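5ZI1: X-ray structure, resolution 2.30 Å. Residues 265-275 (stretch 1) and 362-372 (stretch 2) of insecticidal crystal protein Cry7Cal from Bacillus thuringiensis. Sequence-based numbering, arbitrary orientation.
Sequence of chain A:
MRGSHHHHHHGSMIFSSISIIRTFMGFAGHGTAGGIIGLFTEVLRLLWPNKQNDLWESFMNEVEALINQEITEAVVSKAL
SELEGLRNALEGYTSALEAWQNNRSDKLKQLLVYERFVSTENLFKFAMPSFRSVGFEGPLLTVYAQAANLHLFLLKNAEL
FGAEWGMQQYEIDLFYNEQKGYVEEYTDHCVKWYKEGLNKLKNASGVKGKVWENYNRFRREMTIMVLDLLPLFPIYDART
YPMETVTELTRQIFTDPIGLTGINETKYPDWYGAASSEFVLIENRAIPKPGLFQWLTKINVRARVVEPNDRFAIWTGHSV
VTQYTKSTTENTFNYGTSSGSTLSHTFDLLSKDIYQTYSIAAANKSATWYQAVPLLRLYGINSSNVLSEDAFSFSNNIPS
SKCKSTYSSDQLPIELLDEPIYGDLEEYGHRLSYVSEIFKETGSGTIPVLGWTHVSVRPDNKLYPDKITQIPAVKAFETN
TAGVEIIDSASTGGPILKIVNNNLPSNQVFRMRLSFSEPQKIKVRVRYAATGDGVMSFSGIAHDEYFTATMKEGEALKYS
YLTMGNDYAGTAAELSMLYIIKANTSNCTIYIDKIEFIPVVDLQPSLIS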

ATOM      1  N   GLU A 265      13.927  23.183 -24.660  1.00 58.48           N
ATOM      2  CA  GLU A 265      14.219  23.822 -25.932  1.00 59.97           C
ATOM      3  C   GLU A 265      13.008  23.604 -26.822  1.00 56.69           C
ATOM      4  O   GLU A 265      12.287  22.615 -26.667  1.00 57.86           O
ATOM      5  CB  GLU A 265      15.502  23.247 -26.584  1.00 59.94           C
ATOM      6  CG  GLU A 265      16.754  23.576 -25.790  1.00 62.57           C
ATOM      7  CD  GLU A 265      17.972  22.807 -26.239  1.00 66.91           C
ATOM      8  OE1 GLU A 265      17.914  22.153 -27.302  1.00 70.97           O
ATOM      9  OE2 GLU A 265      18.994  22.852 -25.517  1.00 69.17           O
ATOM     10  N   THR A 266      12.767  24.538 -27.743  1.00 57.76           N
ATOM     11  CA  THR A 266      11.526  24.479 -28.510  1.00 57.39           C
ATOM     12  C   THR A 266      11.378  23.155 -29.246  1.00 56.96           C
ATOM     13  O   THR A 266      10.252  22.704 -29.485  1.00 62.99           O
ATOM     14  CB  THR A 266      11.440  25.641 -29.500  1.00 57.57           C
ATOM     15  OG1 THR A 266      12.165  25.308 -30.687  1.00 63.28           O
ATOM     16  CG2 THR A 266      12.013  26.904 -28.897  1.00 58.81           C
ATOM     17  N   LYS A 267      12.492  22.502 -29.592  1.00 53.72           N
ATOM     18  CA  LYS A 267      12.406  21.235 -30.307  1.00 53.38           C
ATOM     19  C   LYS A 267      12.238  20.053 -29.354  1.00 52.24           C
ATOM     20  O   LYS A 267      11.618  19.044 -29.712  1.00 48.35           O
ATOM     21  CB  LYS A 267      13.653  21.044 -31.167  1.00 51.26           C
ATOM     22  CG  LYS A 267      13.586  19.880 -32.103  1.00 50.80           C
ATOM     23  CD  LYS A 267      14.441  20.143 -33.338  1.00 54.51           C
ATOM     24  CE  LYS A 267      15.123  18.867 -33.789  1.00 52.83           C
ATOM     25  NZ  LYS A 267      16.147  19.089 -34.879  1.00 70.47           N
ATOM     26  N   TYR A 268      12.784  20.154 -28.151  1.00 52.32           N
ATOM     27  CA  TYR A 268      12.706  19.091 -27.157  1.00 53.81           C
ATOM     28  C   TYR A 268      11.916  19.568 -25.933  1.00 46.02           C
ATOM     29  O   TYR A 268      12.466  19.687 -24.835  1.00 49.70           O
ATOM     30  CB  TYR A 268      14.117  18.651 -26.782  1.00 49.56           C
ATOM     31  CG  TYR A 268      14.944  18.240 -27.983  1.00 55.55           C
ATOM     32  CD1 TYR A 268      14.656  17.072 -28.671  1.00 54.48           C
ATOM     33  CD2 TYR A 268      16.009  19.022 -28.435  1.00 55.78           C
ATOM     34  CE1 TYR A 268      15.388  16.686 -29.768  1.00 49.64           C
ATOM     35  CE2 TYR A 268      16.757  18.642 -29.531  1.00 55.09           C
ATOM     36  CZ  TYR A 268      16.442  17.474 -30.194  1.00 56.35           C
ATOM     37  OH  TYR A 268      17.168  17.073 -31.295  1.00 55.74           O
ATOM     38  N   PRO A 269      10.634  19.872 -26.087  1.00 42.12           N
ATOM     39  CA  PRO A 269       9.873  20.392 -24.941  1.00 53.74           C
ATOM     40  C   PRO A 269       9.558  19.293 -23.935  1.00 49.17           C
ATOM     41  O   PRO A 269       9.691  18.095 -24.210  1.00 46.26           O
ATOM     42  CB  PRO A 269       8.591  20.952 -25.576  1.00 44.81           C
ATOM     43  CG  PRO A 269       8.390  20.092 -26.792  1.00 50.77           C
ATOM     44  CD  PRO A 269       9.775  19.655 -27.264  1.00 45.34           C
ATOM     45  N   ASP A 270       9.181  19.727 -22.730  1.00 50.86           N
ATOM     46  CA  ASP A 270       8.558  18.821 -21.770  1.00 47.67           C
ATOM     47  C   ASP A 270       7.290  18.213 -22.359  1.00 47.23           C
ATOM     48  O   ASP A 270       6.540  18.861 -23.093  1.00 50.13           O
ATOM     49  CB  ASP A 270       8.213  19.551 -20.478  1.00 49.29           C
ATOM     50  CG  ASP A 270       9.440  19.957 -19.684  1.00 53.41           C
ATOM     51  OD1 ASP A 270      10.552  19.536 -20.043  1.00 52.23           O
ATOM     52  OD2 ASP A 270       9.284  20.697 -18.684  1.00 53.42           O
ATOM     53  N   TRP A 271       7.037  16.955 -22.011  1.00 49.10           N
ATOM     54  CA  TRP A 271       5.868  16.279 -22.556  1.00 50.27           C
ATOM     55  C   TRP A 271       4.546  16.877 -22.055  1.00 47.15           C
ATOM     56  O   TRP A 271       3.521  16.675 -22.719  1.00 45.42           O
ATOM     57  CB  TRP A 271       5.931  14.773 -22.239  1.00 46.02           C
ATOM     58  CG  TRP A 271       5.795  14.441 -20.762  1.00 48.53           C
ATOM     59  CD1 TRP A 271       6.810  14.204 -19.876  1.00 47.53           C
ATOM     60  CD2 TRP A 271       4.575  14.330 -20.007  1.00 45.82           C
ATOM     61  NE1 TRP A 271       6.303  13.951 -18.626  1.00 45.56           N
ATOM     62  CE2 TRP A 271       4.933  14.019 -18.678  1.00 49.78           C
ATOM     63  CE3 TRP A 271       3.220  14.450 -20.328  1.00 45.68           C
ATOM     64  CZ2 TRP A 271       3.980  13.822 -17.669  1.00 43.32           C
ATOM     65  CZ3 TRP A 271       2.269  14.250 -19.320  1.00 43.19           C
ATOM     66  CH2 TRP A 271       2.658  13.947 -18.014  1.00 40.86           C
ATOM     67  N   TYR A 272       4.547  17.628 -20.943  1.00 43.03           N
ATOM     68  CA  TYR A 272       3.282  18.018 -20.294  1.00 47.56           C
ATOM     69  C   TYR A 272       2.305  18.678 -21.266  1.00 49.48           C
ATOM     70  O   TYR A 272       1.126  18.303 -21.325  1.00 49.25           O
ATOM     71  CB  TYR A 272       3.528  18.954 -19.109  1.00 45.11           C
ATOM     72  CG  TYR A 272       4.542  18.471 -18.106  1.00 48.52           C
ATOM     73  CD1 TYR A 272       4.387  17.254 -17.460  1.00 46.04           C
ATOM     74  CD2 TYR A 272       5.655  19.251 -17.789  1.00 50.21           C
ATOM     75  CE1 TYR A 272       5.321  16.821 -16.532  1.00 47.91           C
ATOM     76  CE2 TYR A 272       6.595  18.826 -16.866  1.00 49.17           C
ATOM     77  CZ  TYR A 272       6.418  17.611 -16.242  1.00 49.87           C
ATOM     78  OH  TYR A 272       7.349  17.183 -15.329  1.00 54.48           O
ATOM     79  N   GLY A 273       2.781  19.654 -22.053  1.00 50.23           N
ATOM     80  CA  GLY A 273       1.916  20.343 -22.998  1.00 40.52           C
ATOM     81  C   GLY A 273       1.230  19.432 -23.995  1.00 49.59           C
ATOM     82  O   GLY A 273       0.196  19.807 -24.551  1.00 53.38           O
ATOM     83  N   ALA A 274       1.771  18.230 -24.224  1.00 50.84           N
ATOM     84  CA  ALA A 274       1.161  17.282 -25.151  1.00 48.17           C
ATOM     85  C   ALA A 274       0.055  16.439 -24.524  1.00 48.70           C
ATOM     86  O   ALA A 274      -0.754  15.863 -25.263  1.00 51.31           O
ATOM     87  CB  ALA A 274       2.233  16.357 -25.736  1.00 53.65           C
ATOM     88  N   ALA A 275      -0.014  16.360 -23.197  1.00 47.96           N
ATOM     89  CA  ALA A 275      -1.087  15.610 -22.552  1.00 51.47           C
ATOM     90  C   ALA A 275      -2.440  16.292 -22.749  1.00 50.70           C
ATOM     91  O   ALA A 275      -2.528  17.471 -23.106  1.00 52.08           O
ATOM     92  CB  ALA A 275      -0.817  15.450 -21.058  1.00 45.75           C
ATOM     93  N   ALA A 362      12.593  10.489 -24.953  1.00 48.19           N
ATOM     94  CA  ALA A 362      12.942  11.493 -25.945  1.00 48.48           C
ATOM     95  C   ALA A 362      11.651  12.069 -26.507  1.00 53.74           C
ATOM     96  O   ALA A 362      10.557  11.523 -26.301  1.00 51.67           O
ATOM     97  CB  ALA A 362      13.810  10.899 -27.065  1.00 48.13           C
ATOM     98  N   ALA A 363      11.795  13.183 -27.225  1.00 50.35           N
ATOM     99  CA  ALA A 363      10.687  13.834 -27.912  1.00 52.37           C
ATOM    100  C   ALA A 363      11.238  14.707 -29.033  1.00 52.07           C
ATOM    101  O   ALA A 363      12.382  15.151 -28.993  1.00 43.94           O
ATOM    102  CB  ALA A 363       9.850  14.696 -26.962  1.00 46.31           C
ATOM    103  N   ASN A 364      10.391  14.980 -30.015  1.00 51.25           N
ATOM    104  CA  ASN A 364      10.745  15.904 -31.080  1.00 47.73           C
ATOM    105  C   ASN A 364       9.499  16.662 -31.492  1.00 48.81           C
ATOM    106  O   ASN A 364       8.489  16.040 -31.837  1.00 49.60           O
ATOM    107  CB  ASN A 364      11.324  15.170 -32.280  1.00 51.13           C
ATOM    108  CG  ASN A 364      11.737  16.122 -33.365  1.00 54.97           C
ATOM    109  OD1 ASN A 364      10.944  16.482 -34.238  1.00 55.55           O
ATOM    110  ND2 ASN A 364      12.980  16.559 -33.302  1.00 54.93           N
ATOM    111  N   LYS A 365       9.568  17.994 -31.467  1.00 50.69           N
ATOM    112  CA  LYS A 365       8.460  18.841 -31.897  1.00 54.23           C
ATOM    113  C   LYS A 365       8.923  19.679 -33.083  1.00 49.26           C
ATOM    114  O   LYS A 365       9.746  20.582 -32.926  1.00 45.71           O
ATOM    115  CB  LYS A 365       7.953  19.723 -30.761  1.00 50.14           C
ATOM    116  CG  LYS A 365       6.667  20.449 -31.102  1.00 49.84           C
ATOM    117  CD  LYS A 365       6.172  21.255 -29.908  1.00 48.94           C
ATOM    118  CE  LYS A 365       4.754  21.765 -30.109  1.00 59.40           C
ATOM    119  NZ  LYS A 365       4.680  22.879 -31.090  1.00 64.76           N
ATOM    120  N   SER A 366       8.371  19.387 -34.258  1.00 54.16           N
ATOM    121  CA  SER A 366       8.704  20.090 -35.490  1.00 54.26           C
ATOM    122  C   SER A 366       7.434  20.372 -36.283  1.00 54.54           C
ATOM    123  O   SER A 366       6.682  21.295 -35.956  1.00 62.25           O
ATOM    124  CB  SER A 366       9.693  19.266 -36.318  1.00 52.57           C
ATOM    125  OG  SER A 366      10.847  18.951 -35.550  1.00 54.73           O
ATOM    126  N   ALA A 367       7.190  19.599 -37.342  1.00 52.57           N
ATOM    127  CA  ALA A 367       5.901  19.701 -38.005  1.00 52.67           C
ATOM    128  C   ALA A 367       4.827  19.001 -37.191  1.00 55.26           C
ATOM    129  O   ALA A 367       3.655  19.381 -37.262  1.00 59.63           O
ATOM    130  CB  ALA A 367       5.963  19.112 -39.412  1.00 47.01           C
ATOM    131  N   THR A 368       5.211  17.971 -36.432  1.00 53.09           N
ATOM    132  CA  THR A 368       4.344  17.292 -35.485  1.00 53.10           C
ATOM    133  C   THR A 368       5.149  17.037 -34.220  1.00 56.37           C
ATOM    134  O   THR A 368       6.337  17.358 -34.145  1.00 53.61           O
ATOM    135  CB  THR A 368       3.775  15.992 -36.059  1.00 54.78           C
ATOM    136  OG1 THR A 368       2.796  15.472 -35.154  1.00 58.53           O
ATOM    137  CG2 THR A 368       4.875  14.960 -36.264  1.00 54.02           C
ATOM    138  N   TRP A 369       4.495  16.462 -33.210  1.00 56.28           N
ATOM    139  CA  TRP A 369       5.056  16.366 -31.865  1.00 49.23           C
ATOM    140  C   TRP A 369       5.136  14.891 -31.484  1.00 53.31           C
ATOM    141  O   TRP A 369       4.111  14.254 -31.223  1.00 55.78           O
ATOM    142  CB  TRP A 369       4.203  17.179 -30.894  1.00 51.98           C
ATOM    143  CG  TRP A 369       4.825  17.442 -29.564  1.00 49.71           C
ATOM    144  CD1 TRP A 369       5.979  16.905 -29.080  1.00 48.29           C
ATOM    145  CD2 TRP A 369       4.319  18.312 -28.538  1.00 49.34           C
ATOM    146  NE1 TRP A 369       6.227  17.386 -27.813  1.00 48.37           N
ATOM    147  CE2 TRP A 369       5.218  18.248 -27.457  1.00 50.43           C
ATOM    148  CE3 TRP A 369       3.193  19.136 -28.427  1.00 52.12           C
ATOM    149  CZ2 TRP A 369       5.024  18.975 -26.277  1.00 46.73           C
ATOM    150  CZ3 TRP A 369       3.009  19.866 -27.257  1.00 47.65           C
ATOM    151  CH2 TRP A 369       3.920  19.783 -26.203  1.00 47.36           C
ATOM    152  N   TYR A 370       6.348  14.340 -31.486  1.00 53.04           N
ATOM    153  CA  TYR A 370       6.595  12.934 -31.200  1.00 49.45           C
ATOM    154  C   TYR A 370       7.027  12.744 -29.753  1.00 47.63           C
ATOM    155  O   TYR A 370       7.741  13.573 -29.185  1.00 50.59           O
ATOM    156  CB  TYR A 370       7.687  12.363 -32.121  1.00 47.89           C
ATOM    157  CG  TYR A 370       7.293  12.261 -33.581  1.00 49.02           C
ATOM    158  CD1 TYR A 370       6.259  11.425 -33.981  1.00 48.18           C
ATOM    159  CD2 TYR A 370       7.971  12.989 -34.564  1.00 50.99           C
ATOM    160  CE1 TYR A 370       5.895  11.322 -35.307  1.00 50.75           C
ATOM    161  CE2 TYR A 370       7.620  12.893 -35.889  1.00 45.91           C
ATOM    162  CZ  TYR A 370       6.584  12.057 -36.261  1.00 56.03           C
ATOM    163  OH  TYR A 370       6.223  11.949 -37.586  1.00 52.13           O
ATOM    164  N   GLN A 371       6.609  11.626 -29.161  1.00 45.89           N
ATOM    165  CA  GLN A 371       7.103  11.210 -27.855  1.00 44.45           C
ATOM    166  C   GLN A 371       7.717   9.833 -28.023  1.00 45.83           C
ATOM    167  O   GLN A 371       7.125   8.961 -28.671  1.00 43.86           O
ATOM    168  CB  GLN A 371       5.986  11.185 -26.806  1.00 47.46           C
ATOM    169  CG  GLN A 371       5.015  12.318 -26.939  1.00 42.57           C
ATOM    170  CD  GLN A 371       5.534  13.629 -26.377  1.00 47.96           C
ATOM    171  OE1 GLN A 371       6.503  13.674 -25.603  1.00 49.02           O
ATOM    172  NE2 GLN A 371       4.875  14.710 -26.752  1.00 45.03           N
ATOM    173  N   ALA A 372       8.904   9.637 -27.457  1.00 47.44           N
ATOM    174  CA  ALA A 372       9.688   8.454 -27.775  1.00 50.97           C
ATOM    175  C   ALA A 372      10.224   7.813 -26.506  1.00 47.89           C
ATOM    176  O   ALA A 372      10.776   8.500 -25.639  1.00 50.17           O
ATOM    177  CB  ALA A 372      10.845   8.812 -28.730  1.00 48.17           C
TER
HETATM  178  O   HOH W   1       7.764  16.468 -25.342  1.00 51.85           O

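The most unusual feature of this contact is a methyl group seated almost exactly on the axis of the six-membered ring of an indole: Ala 274 CB lies 3.7 Å from the centroid of the six-membered ring of Trp 369, only 3° off the ring normal. This is a CH-pi contact, in which weakly polarized C-H bonds meet the pi electrons of the ring face. Alanine suits the place because its single methyl lets the backbone come close as well, with Ala 274 N 3.3 Å from Trp 369 CH2. Gly 273 is equally fitting: a CB built on it would point toward the other stretch and stand just 3.2 Å from Trp 369 CH2, a tight approach that glycine avoids.

The indole also meets Pro 269 and Asp 270 of the loop. Pro 269, whose CA-to-CB bond also points toward the other stretch, places CG 3.6 Å from Trp 369 CZ2, an apolar contact well served by a compact, rigid ring. At the indole edge, near its plane, Asp 270 O is 3.5 Å from CZ2 of Trp 369, so a carbonyl oxygen faces the electropositive rim of the ring rather than its electron-rich face.

The polar edge of the indole is satisfied by water. Water 1 accepts a hydrogen bond from Trp 369 NE1 at 3.1 Å and donates to Pro 269 O at 2.8 Å and to Gln 371 OE1 at 3.1 Å, joining the two stretches through one molecule. Glutamine serves well here because its amide oxygen can accept a hydrogen bond from the water, while Gln 371 NE2 packs 3.3 Å from Ala 274 CB. Although Trp 369 NE1 and Gln 371 NE2 are 3.2 Å apart, both are donors, and no hydrogen bond links them.

Farther along, the one direct hydrogen bond between the stretches runs from Lys 365 N to Lys 267 O, 2.9 Å long with an N-H...O angle of 152°. Lys 267 O also receives a CA-H...O contact from Asn 364 CA at 3.5 Å. The Lys 267 chain instead extends beside Asn 364, its CE 3.2 Å from ND2, and the Asn 364 side chain is held by Ser 366 OG, which donates to its OD1 at 2.8 Å. Nearby, Tyr 268 presents its ring edge to the strand, with CD1 3.0 Å from Ala 363 O, an arrangement that brings aromatic C-H toward a carbonyl oxygen.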